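PDB 4Q1K: bacillaene synthase decarboxylase PksI, which catalyses decarboxylation of the PksL-tethered 3-methylglutaconyl group to 3-methylcrotonyl during synthesis of the polyketide antibiotic bacillaene. Local coordinates for residues Glu29-Ile34 / Leu211-Ala216; Ala33-Lys38 / Lys70-Thr75; Tyr80-Gly85 / Phe129-Phe134; His123-Gly128 / Val145-Phe150. The protein carries 1 engineered substitution. One frame throughout, in Å; residues are numbered along the deposited sequence.

Contact 1: Glu29-Ile34 / Leu211-Ala216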
# COMPACT_ATOMS: atom_id res chain seq x y z
N GLU B 29 -16.84 30.71 -2.85
CA GLU B 29 -16.33 30.72 -1.50
C GLU B 29 -17.46 30.19 -0.61
O GLU B 29 -18.46 30.85 -0.40
CB GLU B 29 -15.90 32.17 -1.16
CG GLU B 29 -15.24 32.40 0.17
CD GLU B 29 -14.56 33.80 0.27
OE1 GLU B 29 -13.74 34.15 -0.63
OE2 GLU B 29 -14.87 34.53 1.27
N ILE B 30 -17.33 28.97 -0.15
CA ILE B 30 -18.31 28.27 0.74
C ILE B 30 -18.25 28.82 2.11
O ILE B 30 -19.27 28.97 2.76
CB ILE B 30 -18.00 26.72 0.87
CG1 ILE B 30 -18.07 25.97 -0.48
CG2 ILE B 30 -18.91 25.99 1.90
CD1 ILE B 30 -19.25 26.36 -1.33
N GLU B 31 -17.07 29.08 2.64
CA GLU B 31 -17.01 29.75 3.96
C GLU B 31 -15.85 30.69 3.68
O GLU B 31 -15.23 30.60 2.62
CB GLU B 31 -16.54 28.79 5.05
CG GLU B 31 -17.31 27.50 5.15
CD GLU B 31 -18.33 27.53 6.25
OE1 GLU B 31 -19.30 28.29 6.06
OE2 GLU B 31 -18.15 26.79 7.28
N SER B 32 -15.48 31.46 4.67
CA SER B 32 -14.40 32.38 4.55
C SER B 32 -13.08 31.75 4.11
O SER B 32 -12.26 32.40 3.40
CB SER B 32 -14.25 33.09 5.93
OG SER B 32 -13.04 33.82 5.90
N ALA B 33 -12.81 30.51 4.53
CA ALA B 33 -11.54 29.85 4.17
C ALA B 33 -11.67 28.59 3.30
O ALA B 33 -10.72 27.78 3.27
CB ALA B 33 -10.77 29.47 5.47
N ILE B 34 -12.82 28.37 2.64
CA ILE B 34 -13.00 27.18 1.79
C ILE B 34 -13.49 27.67 0.44
O ILE B 34 -14.55 28.39 0.36
CB ILE B 34 -14.17 26.31 2.35
CG1 ILE B 34 -13.80 25.96 3.81
CG2 ILE B 34 -14.34 25.04 1.46
CD1 ILE B 34 -14.83 25.05 4.52
N LEU B 211 -15.65 17.86 5.40
CA LEU B 211 -14.25 17.60 5.65
C LEU B 211 -13.48 18.97 5.49
O LEU B 211 -12.53 19.25 6.21
CB LEU B 211 -13.79 16.58 4.63
CG LEU B 211 -12.37 16.14 4.57
CD1 LEU B 211 -11.89 15.62 5.94
CD2 LEU B 211 -12.28 15.03 3.50
N ALA B 212 -13.89 19.77 4.51
CA ALA B 212 -13.19 21.08 4.33
C ALA B 212 -13.42 21.99 5.54
O ALA B 212 -12.52 22.76 5.91
CB ALA B 212 -13.73 21.81 3.09
N GLN B 213 -14.63 21.92 6.13
CA GLN B 213 -14.87 22.67 7.37
C GLN B 213 -13.96 22.21 8.47
O GLN B 213 -13.48 23.05 9.23
CB GLN B 213 -16.31 22.47 7.83
CG GLN B 213 -17.22 23.26 6.88
CD GLN B 213 -18.70 23.00 7.09
OE1 GLN B 213 -19.10 21.89 7.23
NE2 GLN B 213 -19.53 24.07 7.06
N GLU B 214 -13.77 20.90 8.58
CA GLU B 214 -12.79 20.37 9.58
C GLU B 214 -11.36 20.85 9.31
O GLU B 214 -10.66 21.28 10.22
CB GLU B 214 -12.92 18.85 9.74
CG GLU B 214 -14.31 18.53 10.28
CD GLU B 214 -14.62 17.02 10.20
OE1 GLU B 214 -13.69 16.26 9.92
OE2 GLU B 214 -15.76 16.57 10.34
N LEU B 215 -10.92 20.82 8.05
CA LEU B 215 -9.60 21.28 7.76
C LEU B 215 -9.46 22.76 8.11
O LEU B 215 -8.39 23.19 8.55
CB LEU B 215 -9.30 21.06 6.27
CG LEU B 215 -8.99 19.59 5.89
CD1 LEU B 215 -9.11 19.43 4.37
CD2 LEU B 215 -7.60 19.15 6.44
N ALA B 216 -10.51 23.53 7.81
CA ALA B 216 -10.48 24.97 8.11
C ALA B 216 -10.47 25.33 9.56
O ALA B 216 -10.37 26.50 9.92
CB ALA B 216 -11.64 25.73 7.36

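Contact 2: Ala33-Lys38 / Lys70-Thr75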
# COMPACT_ATOMS: atom_id res chain seq x y z
N ALA B 33 -12.81 30.51 4.53
CA ALA B 33 -11.54 29.85 4.17
C ALA B 33 -11.67 28.59 3.30
O ALA B 33 -10.72 27.78 3.27
CB ALA B 33 -10.77 29.47 5.47
N ILE B 34 -12.82 28.37 2.64
CA ILE B 34 -13.00 27.18 1.79
C ILE B 34 -13.49 27.67 0.44
O ILE B 34 -14.55 28.39 0.36
CB ILE B 34 -14.17 26.31 2.35
CG1 ILE B 34 -13.80 25.96 3.81
CG2 ILE B 34 -14.34 25.04 1.46
CD1 ILE B 34 -14.83 25.05 4.52
N ILE B 35 -12.80 27.21 -0.61
CA ILE B 35 -13.11 27.62 -1.98
C ILE B 35 -13.48 26.32 -2.73
O ILE B 35 -12.73 25.34 -2.67
CB ILE B 35 -11.90 28.36 -2.62
CG1 ILE B 35 -12.20 28.95 -4.00
CG2 ILE B 35 -10.62 27.50 -2.64
CD1 ILE B 35 -13.32 29.92 -3.99
N GLN B 36 -14.59 26.38 -3.42
CA GLN B 36 -15.06 25.28 -4.28
C GLN B 36 -14.81 25.61 -5.73
O GLN B 36 -15.17 26.72 -6.21
CB GLN B 36 -16.52 24.95 -3.97
CG GLN B 36 -17.13 23.85 -4.87
CD GLN B 36 -18.58 23.65 -4.47
OE1 GLN B 36 -18.83 23.07 -3.44
NE2 GLN B 36 -19.50 24.23 -5.18
N VAL B 37 -14.12 24.69 -6.41
CA VAL B 37 -13.86 24.79 -7.87
C VAL B 37 -14.79 23.78 -8.58
O VAL B 37 -14.58 22.60 -8.48
CB VAL B 37 -12.38 24.53 -8.22
CG1 VAL B 37 -12.10 24.61 -9.76
CG2 VAL B 37 -11.47 25.56 -7.50
N LYS B 38 -15.88 24.27 -9.21
CA LYS B 38 -16.84 23.35 -9.81
C LYS B 38 -16.65 23.37 -11.33
O LYS B 38 -16.94 24.39 -11.99
CB LYS B 38 -18.24 23.84 -9.53
CG LYS B 38 -19.27 22.91 -10.20
CD LYS B 38 -20.67 23.32 -9.76
CE LYS B 38 -21.77 22.56 -10.49
NZ LYS B 38 -22.99 23.13 -9.85
N LYS B 70 -8.00 27.76 3.25
CA LYS B 70 -7.42 26.60 3.93
C LYS B 70 -7.67 25.26 3.20
O LYS B 70 -6.92 24.25 3.43
CB LYS B 70 -8.03 26.50 5.37
CG LYS B 70 -7.41 27.62 6.29
CD LYS B 70 -8.21 27.77 7.59
CE LYS B 70 -7.59 28.87 8.48
NZ LYS B 70 -8.37 28.74 9.75
N ALA B 71 -8.73 25.22 2.39
CA ALA B 71 -9.04 23.96 1.68
C ALA B 71 -9.71 24.32 0.39
O ALA B 71 -10.52 25.24 0.33
CB ALA B 71 -10.04 23.10 2.51
N VAL B 72 -9.45 23.48 -0.61
CA VAL B 72 -10.10 23.61 -1.87
C VAL B 72 -10.93 22.35 -2.16
O VAL B 72 -10.45 21.23 -1.89
CB VAL B 72 -9.04 23.66 -3.03
CG1 VAL B 72 -9.73 23.67 -4.40
CG2 VAL B 72 -8.01 24.82 -2.80
N ILE B 73 -12.17 22.52 -2.64
CA ILE B 73 -12.97 21.37 -3.10
C ILE B 73 -13.06 21.47 -4.64
O ILE B 73 -13.59 22.43 -5.13
CB ILE B 73 -14.39 21.42 -2.52
CG1 ILE B 73 -14.37 21.41 -0.95
CG2 ILE B 73 -15.25 20.27 -3.08
CD1 ILE B 73 -15.75 21.75 -0.33
N LEU B 74 -12.55 20.45 -5.30
CA LEU B 74 -12.56 20.32 -6.78
C LEU B 74 -13.68 19.30 -7.10
O LEU B 74 -13.67 18.17 -6.57
CB LEU B 74 -11.22 19.82 -7.35
CG LEU B 74 -11.16 19.48 -8.83
CD1 LEU B 74 -11.43 20.82 -9.60
CD2 LEU B 74 -9.76 18.99 -9.14
N THR B 75 -14.67 19.72 -7.89
CA THR B 75 -15.81 18.78 -8.12
C THR B 75 -16.40 19.02 -9.48
O THR B 75 -16.03 20.05 -10.14
CB THR B 75 -16.91 18.97 -7.03
OG1 THR B 75 -17.82 17.84 -7.03
CG2 THR B 75 -17.73 20.34 -7.19

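Contact 3: Tyr80-Gly85 / Phe129-Phe134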
# COMPACT_ATOMS: atom_id res chain seq x y z
N TYR B 80 -20.83 13.81 -13.79
CA TYR B 80 -19.48 13.82 -14.35
C TYR B 80 -18.54 14.57 -13.39
O TYR B 80 -18.78 15.73 -13.05
CB TYR B 80 -19.49 14.63 -15.69
CG TYR B 80 -19.97 13.67 -16.81
CD1 TYR B 80 -19.07 12.74 -17.34
CD2 TYR B 80 -21.30 13.57 -17.16
CE1 TYR B 80 -19.48 11.79 -18.28
CE2 TYR B 80 -21.74 12.64 -18.13
CZ TYR B 80 -20.81 11.76 -18.67
OH TYR B 80 -21.12 10.78 -19.61
N PHE B 81 -17.49 13.93 -13.01
CA PHE B 81 -16.42 14.67 -12.35
C PHE B 81 -15.54 15.30 -13.50
O PHE B 81 -15.45 16.50 -13.67
CB PHE B 81 -15.52 13.71 -11.49
CG PHE B 81 -14.30 14.40 -10.91
CD1 PHE B 81 -14.47 15.40 -9.90
CD2 PHE B 81 -13.00 14.09 -11.38
CE1 PHE B 81 -13.33 16.05 -9.34
CE2 PHE B 81 -11.87 14.74 -10.87
CZ PHE B 81 -12.04 15.71 -9.85
N ALA B 82 -14.91 14.44 -14.31
CA ALA B 82 -13.99 14.93 -15.34
C ALA B 82 -13.77 13.76 -16.29
O ALA B 82 -13.55 12.63 -15.86
CB ALA B 82 -12.65 15.50 -14.80
N SER B 83 -13.78 14.03 -17.59
CA SER B 83 -13.86 12.92 -18.57
C SER B 83 -12.56 12.81 -19.37
O SER B 83 -12.49 12.02 -20.30
CB SER B 83 -14.98 13.30 -19.60
OG SER B 83 -16.20 13.00 -19.01
N GLY B 84 -11.57 13.66 -19.10
CA GLY B 84 -10.22 13.45 -19.61
C GLY B 84 -10.06 14.12 -20.99
O GLY B 84 -10.85 15.01 -21.34
N GLY B 85 -9.14 13.61 -21.80
CA GLY B 85 -8.83 14.31 -23.11
C GLY B 85 -10.08 14.29 -24.00
O GLY B 85 -10.80 13.31 -24.03
N PHE B 129 -9.73 11.35 -14.27
CA PHE B 129 -9.48 10.53 -13.05
C PHE B 129 -8.12 10.84 -12.50
O PHE B 129 -7.97 11.08 -11.28
CB PHE B 129 -9.59 9.06 -13.45
CG PHE B 129 -9.42 8.04 -12.31
CD1 PHE B 129 -10.11 8.17 -11.11
CD2 PHE B 129 -8.66 6.90 -12.54
CE1 PHE B 129 -9.93 7.21 -10.11
CE2 PHE B 129 -8.49 5.90 -11.55
CZ PHE B 129 -9.16 6.08 -10.33
N VAL B 130 -7.11 10.90 -13.36
CA VAL B 130 -5.76 11.11 -12.87
C VAL B 130 -5.61 12.52 -12.22
O VAL B 130 -4.97 12.67 -11.15
CB VAL B 130 -4.76 10.99 -14.08
CG1 VAL B 130 -3.36 11.48 -13.66
CG2 VAL B 130 -4.89 9.52 -14.52
N MET B 131 -6.23 13.53 -12.85
CA MET B 131 -6.16 14.87 -12.25
C MET B 131 -6.73 14.86 -10.83
O MET B 131 -6.13 15.52 -9.91
CB MET B 131 -6.94 15.89 -13.12
CG MET B 131 -7.04 17.24 -12.37
SD MET B 131 -8.08 18.36 -13.41
CE MET B 131 -9.67 17.56 -13.22
N GLY B 132 -7.82 14.10 -10.59
CA GLY B 132 -8.42 14.01 -9.27
C GLY B 132 -7.52 13.27 -8.29
O GLY B 132 -7.45 13.65 -7.15
N LEU B 133 -6.79 12.28 -8.77
CA LEU B 133 -5.93 11.46 -7.87
C LEU B 133 -4.77 12.25 -7.32
O LEU B 133 -4.14 11.84 -6.30
CB LEU B 133 -5.37 10.21 -8.61
CG LEU B 133 -6.45 9.25 -9.05
CD1 LEU B 133 -5.72 8.13 -9.84
CD2 LEU B 133 -7.16 8.64 -7.82
N PHE B 134 -4.36 13.38 -7.95
CA PHE B 134 -3.32 14.20 -7.36
C PHE B 134 -3.78 15.08 -6.24
O PHE B 134 -2.97 15.74 -5.60
CB PHE B 134 -2.76 15.12 -8.43
CG PHE B 134 -1.68 14.45 -9.29
CD1 PHE B 134 -0.36 14.32 -8.80
CD2 PHE B 134 -1.99 13.93 -10.57
CE1 PHE B 134 0.64 13.68 -9.55
CE2 PHE B 134 -0.99 13.37 -11.35
CZ PHE B 134 0.33 13.22 -10.83

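Contact 4: His123-Gly128 / Val145-Phe150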
# COMPACT_ATOMS: atom_id res chain seq x y z
N HIS B 123 -18.51 10.54 -12.93
CA HIS B 123 -17.48 9.70 -13.56
C HIS B 123 -16.12 10.40 -13.70
O HIS B 123 -16.07 11.63 -13.91
CB HIS B 123 -17.94 9.28 -14.94
CG HIS B 123 -19.31 8.68 -14.92
ND1 HIS B 123 -20.40 9.27 -15.57
CD2 HIS B 123 -19.78 7.61 -14.25
CE1 HIS B 123 -21.47 8.52 -15.35
NE2 HIS B 123 -21.12 7.51 -14.56
N GLY B 124 -15.06 9.60 -13.60
CA GLY B 124 -13.73 10.13 -13.68
C GLY B 124 -13.03 9.23 -14.70
O GLY B 124 -12.78 8.02 -14.45
N ILE B 125 -12.70 9.81 -15.85
CA ILE B 125 -12.26 9.03 -17.01
C ILE B 125 -10.87 9.59 -17.48
O ILE B 125 -10.73 10.79 -17.70
CB ILE B 125 -13.26 9.18 -18.19
CG1 ILE B 125 -14.65 8.71 -17.72
CG2 ILE B 125 -12.76 8.42 -19.45
CD1 ILE B 125 -15.77 9.18 -18.61
N GLY B 126 -9.89 8.69 -17.59
CA GLY B 126 -8.61 8.95 -18.15
C GLY B 126 -7.92 10.05 -17.41
O GLY B 126 -7.77 10.01 -16.21
N GLY B 127 -7.56 11.11 -18.18
CA GLY B 127 -6.91 12.30 -17.56
C GLY B 127 -7.72 12.94 -16.45
O GLY B 127 -7.12 13.53 -15.52
N GLY B 128 -9.06 12.88 -16.59
CA GLY B 128 -10.01 13.41 -15.60
C GLY B 128 -9.84 12.68 -14.24
O GLY B 128 -9.77 13.33 -13.17
N VAL B 145 -18.41 5.70 -12.68
CA VAL B 145 -17.35 4.90 -13.34
C VAL B 145 -16.00 5.59 -13.30
O VAL B 145 -15.93 6.79 -13.49
CB VAL B 145 -17.77 4.55 -14.75
CG1 VAL B 145 -16.63 3.85 -15.46
CG2 VAL B 145 -18.94 3.56 -14.64
N TYR B 146 -14.94 4.84 -12.96
CA TYR B 146 -13.56 5.40 -12.88
C TYR B 146 -12.69 4.54 -13.77
O TYR B 146 -12.75 3.33 -13.71
CB TYR B 146 -13.02 5.43 -11.45
CG TYR B 146 -13.97 6.32 -10.61
CD1 TYR B 146 -13.93 7.70 -10.70
CD2 TYR B 146 -14.95 5.72 -9.78
CE1 TYR B 146 -14.88 8.50 -10.04
CE2 TYR B 146 -15.88 6.49 -9.10
CZ TYR B 146 -15.86 7.90 -9.27
OH TYR B 146 -16.72 8.68 -8.59
N THR B 147 -11.87 5.18 -14.62
CA THR B 147 -11.02 4.31 -15.46
C THR B 147 -9.75 5.11 -15.84
O THR B 147 -9.82 6.30 -16.04
CB THR B 147 -11.76 3.86 -16.72
OG1 THR B 147 -10.87 3.17 -17.60
CG2 THR B 147 -12.26 5.08 -17.51
N ALA B 148 -8.60 4.44 -15.90
CA ALA B 148 -7.41 5.09 -16.54
C ALA B 148 -7.36 4.43 -17.90
O ALA B 148 -6.74 3.32 -18.06
CB ALA B 148 -6.18 4.73 -15.71
N ASN B 149 -8.20 4.94 -18.80
CA ASN B 149 -8.50 4.18 -20.06
C ASN B 149 -7.53 4.36 -21.28
O ASN B 149 -7.83 3.80 -22.31
CB ASN B 149 -9.94 4.44 -20.49
CG ASN B 149 -10.18 5.84 -20.95
OD1 ASN B 149 -9.34 6.73 -20.77
ND2 ASN B 149 -11.35 6.07 -21.56
N PHE B 150 -6.40 5.03 -21.08
CA PHE B 150 -5.34 5.31 -22.06
C PHE B 150 -5.09 4.11 -22.94
O PHE B 150 -5.17 4.18 -24.18
CB PHE B 150 -4.04 5.72 -21.32
CG PHE B 150 -4.28 6.79 -20.26
CD1 PHE B 150 -4.43 8.13 -20.63
CD2 PHE B 150 -4.43 6.42 -18.92
CE1 PHE B 150 -4.66 9.13 -19.66
CE2 PHE B 150 -4.66 7.41 -17.95
CZ PHE B 150 -4.74 8.74 -18.31

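Contact 1: Glu29-Ile34 / Leu211-Ala216
Ile34 reaches from the start of its strand onto the helical segment 211-216, and its side chain can be followed outward branch by branch. CB itself makes no close approach to the helix; the work is done by what it carries. CG2, placed anti to the backbone N, rests on Ala212 CB at 3.7 Å. CG1 leaves beside the backbone N (chi1 -57°) and passes Ala212 O at 4.0 Å, with Ala216 CB slightly farther off at 4.2 Å. From there the chain runs straight on (chi2 -178°), which lays CD1 on the helix backbone, 3.5 Å from Ala212 C. The same methyl is as near to Gln213 N. Ala212 and Ala216, one helical turn apart, thus offer a low surface to a branched side chain, and Ala33 CB adds a looser touch on Ala216.

The approach comes from the tight connection of a beta hairpin, strands 25-31 and 34-39, where a type I turn spans Glu31 to Ile34. Ile30 and Glu31 together face Ile34 in a classic beta bulge: Ile30 N donates to Ile34 O at 2.9 Å, whereas the bond from Glu31 N is weak.

At the outer margin Gln213 NE2 donates to Glu31 OE2 over 3.1 Å, nearly straight at 162°. The two side chains cross at about a right angle. Glu31 OE2 lies close to the amide plane of Gln213, yet the donor arrives from above the carboxylate plane. On the hairpin's far side, Glu29 is salt-bridged to Lys68.

Contact 2: Ala33-Lys38 / Lys70-Thr75
The flat groups joining Ile35 to Ala71 and Ile73 are peptide units, which meet at their edges, with the side chains projecting above and below the sheet. Ile35 O accepts Ile73 N in its carbonyl plane at 2.9 Å, while Ile35 N donates to Ala71 O. Val37 repeats the pattern, its N held by Ile73 O at 2.7 Å and its O by Thr75 N. Each of Ile35 and Val37 thus bonds through both N and O to the residues before and after its partner, the pattern of a parallel pair, and the strand axes, 17° apart, agree. Ahead of the strands, Ala33 O takes Lys70 N at 2.7 Å plus a weak second bond from Ala71 N.

Over the face of Ile35 and Val37, Ile35 and Val72 run alongside each other in the same direction, their CG2 methyls 3.7 Å apart. Ile35 CG2 gets there by standing between its backbone N and carbonyl carbon, CG1 having taken the place anti to N (chi1 -174°). Val37 is shared: CG2 meets Val72 CG1 at 4.0 Å, and CG1 meets Leu74 CD1 at 3.9 Å. The face of Ile34, Gln36 and Thr75 is more mixed. There Ile34 CG2 touches Ile73 CD1 at 4.0 Å, and Thr75 OG1 bonds to Ala119 O of strand 116-120.

Helix 201-215 lies over Ile34, Gln36 and Ile73, and helix 50-65 packs on Ile35 and Val37. Strand 34-39, helix 50-65 and strand 71-75 thereby form a beta-alpha-beta crossover, a unit of the crotonase-like core of the enoyl-CoA hydratase/isomerase family.

Contact 3: Tyr80-Gly85 / Phe129-Phe134
Phe81 makes the first inward step of this loop, its ring directed at Gly132 on helix 127-133. With CG anti to the backbone N (chi1 174°), the ring extends far enough for CE2 to lie 3.9 Å from Gly132 CA. Phe81 CZ is almost as near to Gly132 CA, at 4.0 Å, and the ring meets the helix obliquely. This closeness depends on Gly132 having no side chain, since its missing CB would point at the ring. Met131 CE reaches the same corner, 4.3 Å from Phe81 CE2.

Ala82 follows, its CB meeting the same methyl from the loop side, 4.0 Å from Met131 CE. Met131 is extended through its first two torsions and bends only at the last (chi3 70°), turning CE back to the loop so that one methyl meets both residues. Ala82 O passes Phe129 N at 4.3 Å without bonding to it, being engaged by Ile125 N, so the joint between the segments is apolar. Beyond Ser83, whose OG is bonded to Lys45 O, the chain passes through Gly84 with a positive phi (89°) and leads into Gly85. Gly85 N stands near Gly127 N at the start of the helix, a placement consistent with the oxyanion hole that crotonase-family enzymes build from two backbone N-H groups in these regions.

The contact lies near the centre of the chain. Met39 of strand 34-39 packs on Phe81, Ala82 and Met131, strand 123-125 bonds to the backbone of Phe81 and Ala82, and helix 161-169 packs on Val130, Leu133 and Phe134.

Contact 4: His123-Gly128 / Val145-Phe150
Gly124 and Val145 begin a short parallel ladder, Gly124 N donating to Val145 O at 2.9 Å. Gly124 O then accepts Thr147 N at 3.0 Å, and Thr147 O takes Gly126 N at 2.8 Å, the last donor tilted 23° from the carbonyl plane. The strand axes run nearly parallel.

Side chains fill in around this backbone. The Tyr146 ring comes obliquely up to Gly124, which has no side chain to keep it off, its CD1 3.6 Å from Gly124 N. On the other face Ile125 and Thr147 bring their CG2 methyls within 3.9 Å. Asn149 bends back over the ladder's end because its CG stands between the backbone N and carbonyl carbon (chi1 68°): ND2 is packed on Ile125 CG2 at 3.5 Å, and OD1 lies beside Gly126 CA. Phe150 closes this end, its CZ 3.6 Å from Gly126 C and the ring meeting the peptide obliquely. Gly126, at the N-cap with a positive phi (58°), turns the chain from strand into helix 127-133.

A second shell fixes these groups. Tyr146 OH is gripped by Met120 O and Ser141 N, which pins the far end of the ring, and Thr147 OG1 is bonded to Gly182 O. Phe150 also packs on Phe155 and Pro157, and its side chain comes within about 6 Å of that of the active-site His249, so this end borders the catalytic region.

Strand 145-147 is the middle of a small sheet, with strand 123-125 parallel to it and strand 183-185 antiparallel; helix 171-180 packs on Ala148.

Contacts 1 and 2 share Ala33 and Ile34 and belong to the side of the six-stranded sheet bounded by strand 25-31, joined further by Lys70 NZ on Ala216 O. Contact 1 is partly buried, with a polar pair at its margin; contact 2 is buried and knit by backbone bonds. Contacts 3 and 4, whose centres are 6 Å apart, both use helix 127-133, and their segments alternate along the chain. Contact 3 is apolar packing near the chain's centre, whereas contact 4 is again a parallel ladder, shorter and rich in glycine, nearest the active site. Phe81 bridges the two regions: it packs on Leu74 and Thr75 of contact 2 and bonds to His123 of contact 4.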